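Local coordinates for activator of Hsp90 ATPase homologue 1/2-like C-terminal domain-containing protein (Nitrosomonas europaea, PDB 1XFS) that is of unknown function but belongs to the AHA1 family, whose Bet v 1-like fold probably serves to bind a partner protein or ligand, at residues L10-K15 against K142-M147. Numbering follows the deposited sequence.
Sequences LDLMLK and KLHEEM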
loop_
_atom_site.group_PDB
_atom_site.type_symbol
_atom_site.label_atom_id
_atom_site.label_comp_id
_atom_site.label_asym_id
_atom_site.label_seq_id
_atom_site.Cartn_x
_atom_site.Cartn_y
_atom_site.Cartn_z
ATOM N N LEU A 10 8.372 11.612 11.370
ATOM C CA LEU A 10 7.683 11.428 10.096
ATOM C C LEU A 10 6.166 11.506 10.123
ATOM O O LEU A 10 5.545 11.644 9.072
ATOM C CB LEU A 10 8.072 10.070 9.512
ATOM C CG LEU A 10 9.570 9.756 9.470
ATOM C CD1 LEU A 10 9.788 8.299 9.081
ATOM C CD2 LEU A 10 10.240 10.693 8.489
ATOM N N ASP A 11 5.566 11.427 11.306
ATOM C CA ASP A 11 4.111 11.425 11.395
ATOM C C ASP A 11 3.467 12.608 12.090
ATOM O O ASP A 11 4.049 13.216 12.987
ATOM C CB ASP A 11 3.650 10.144 12.098
ATOM C CG ASP A 11 4.268 8.898 11.498
ATOM O OD1 ASP A 11 4.445 8.874 10.265
ATOM O OD2 ASP A 11 4.568 7.955 12.258
ATOM N N LEU A 12 2.253 12.927 11.658
ATOM C CA LEU A 12 1.481 14.003 12.260
ATOM C C LEU A 12 0.171 13.366 12.713
ATOM O O LEU A 12 -0.448 12.607 11.960
ATOM C CB LEU A 12 1.220 15.120 11.248
ATOM C CG LEU A 12 2.465 15.889 10.782
ATOM C CD1 LEU A 12 2.063 16.925 9.737
ATOM C CD2 LEU A 12 3.141 16.565 11.974
HETATM N N MSE A 13 -0.246 13.654 13.942
HETATM C CA MSE A 13 -1.474 13.066 14.465
HETATM C C MSE A 13 -2.499 14.108 14.906
HETATM O O MSE A 13 -2.150 15.237 15.248
HETATM C CB MSE A 13 -1.150 12.140 15.644
HETATM C CG MSE A 13 -2.338 11.324 16.145
HETATM SE SE MSE A 13 -1.907 10.096 17.578
HETATM C CE MSE A 13 -2.419 11.197 19.081
ATOM N N LEU A 14 -3.767 13.711 14.886
ATOM C CA LEU A 14 -4.869 14.576 15.290
ATOM C C LEU A 14 -5.934 13.734 15.986
ATOM O O LEU A 14 -6.388 12.734 15.439
ATOM C CB LEU A 14 -5.472 15.268 14.064
ATOM C CG LEU A 14 -6.622 16.252 14.287
ATOM C CD1 LEU A 14 -6.158 17.416 15.150
ATOM C CD2 LEU A 14 -7.117 16.760 12.942
ATOM N N LYS A 15 -6.323 14.127 17.196
ATOM C CA LYS A 15 -7.348 13.384 17.929
ATOM C C LYS A 15 -8.532 14.297 18.235
ATOM O O LYS A 15 -8.350 15.419 18.702
ATOM C CB LYS A 15 -6.783 12.820 19.237
ATOM C CG LYS A 15 -7.735 11.855 19.946
ATOM C CD LYS A 15 -7.134 11.284 21.226
ATOM C CE LYS A 15 -7.027 12.340 22.315
ATOM N NZ LYS A 15 -8.365 12.875 22.689
ATOM N N LYS A 142 7.603 18.064 7.834
ATOM C CA LYS A 142 7.732 19.487 8.133
ATOM C C LYS A 142 6.962 20.308 7.100
ATOM O O LYS A 142 6.272 21.271 7.444
ATOM C CB LYS A 142 9.215 19.877 8.125
ATOM C CG LYS A 142 9.509 21.319 8.518
ATOM C CD LYS A 142 9.137 21.599 9.961
ATOM C CE LYS A 142 9.558 23.006 10.366
ATOM N NZ LYS A 142 9.244 23.287 11.793
ATOM N N LEU A 143 7.076 19.916 5.835
ATOM C CA LEU A 143 6.392 20.609 4.752
ATOM C C LEU A 143 4.881 20.578 4.946
ATOM O O LEU A 143 4.195 21.574 4.708
ATOM C CB LEU A 143 6.744 19.972 3.407
ATOM C CG LEU A 143 6.068 20.582 2.175
ATOM C CD1 LEU A 143 6.484 22.042 2.030
ATOM C CD2 LEU A 143 6.454 19.794 0.933
ATOM N N HIS A 144 4.363 19.430 5.372
ATOM C CA HIS A 144 2.924 19.293 5.589
ATOM C C HIS A 144 2.487 20.234 6.707
ATOM O O HIS A 144 1.397 20.805 6.660
ATOM C CB HIS A 144 2.568 17.842 5.944
ATOM C CG HIS A 144 1.180 17.445 5.547
ATOM N ND1 HIS A 144 0.711 16.152 5.668
ATOM C CD2 HIS A 144 0.158 18.165 5.022
ATOM C CE1 HIS A 144 -0.537 16.096 5.233
ATOM N NE2 HIS A 144 -0.894 17.303 4.836
ATOM N N GLU A 145 3.341 20.397 7.712
ATOM C CA GLU A 145 3.036 21.295 8.821
ATOM C C GLU A 145 2.941 22.726 8.302
ATOM O O GLU A 145 2.039 23.473 8.671
ATOM C CB GLU A 145 4.123 21.214 9.897
ATOM C CG GLU A 145 4.091 19.946 10.733
ATOM C CD GLU A 145 5.136 19.958 11.832
ATOM O OE1 GLU A 145 5.244 20.982 12.540
ATOM O OE2 GLU A 145 5.841 18.942 12.002
ATOM N N GLU A 146 3.885 23.099 7.444
ATOM C CA GLU A 146 3.917 24.438 6.867
ATOM C C GLU A 146 2.807 24.586 5.837
ATOM O O GLU A 146 2.594 25.664 5.283
ATOM C CB GLU A 146 5.269 24.685 6.199
ATOM C CG GLU A 146 6.454 24.316 7.070
ATOM C CD GLU A 146 7.780 24.495 6.358
ATOM O OE1 GLU A 146 7.925 23.981 5.229
ATOM O OE2 GLU A 146 8.678 25.142 6.933
HETATM N N MSE A 147 2.102 23.490 5.581
HETATM C CA MSE A 147 1.016 23.486 4.611
HETATM C C MSE A 147 -0.328 23.656 5.317
HETATM O O MSE A 147 -1.372 23.733 4.670
HETATM C CB MSE A 147 1.026 22.172 3.829
HETATM C CG MSE A 147 0.550 22.292 2.393
HETATM SE SE MSE A 147 1.808 23.270 1.295
HETATM C CE MSE A 147 2.994 21.809 0.850
#
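Leu12 reaches from strand 11-18, the outermost strand of the sheet within this chain, with both methyls set against Glu145 and one of them, CD1, also against His144 on helix 138-145, a small example of how one aliphatic side chain can join strand to helix. With CG anti to its own carbonyl carbon (chi1 -66°), the leucine extends toward the helix and presents its two branches side by side. Glu145 CG is shared by both methyls, at 3.8 Å from Leu12 CD1 and 3.7 Å from Leu12 CD2, so the aliphatic part of the glutamate does much of the packing. To this Leu12 CD1 adds His144 CB at 3.9 Å, while Leu12 CD2 adds the carboxylate, 3.6 Å from Glu145 OE2. Beyond CG the glutamate is extended (chi2 -177°), which brings the carboxylate alongside CD2; there OE2 forms a salt bridge with Arg141, and the methyl beside it offers only van der Waals contact. His144 meets CD1 through its CB, while its ring turns to His135, whose NE2 is hydrogen-bonded to ND1, and to Phe149, edge-to-face. Trimmed to alanine, Leu12 would probably open a gap against Glu145 CG and His144 CB, with the glutamate then held mainly by Arg141. The whole contact buries just 128 Å², all of it van der Waals in character, and lies near the surface. Leu12 also packs on Arg141 of helix 138-145 and on Phe149 of helix 149-167, while its backbone pairs with Ala133 of the antiparallel strand 127-134; the leucine thus joins strand 11-18 to the two helices that follow that neighbouring strand.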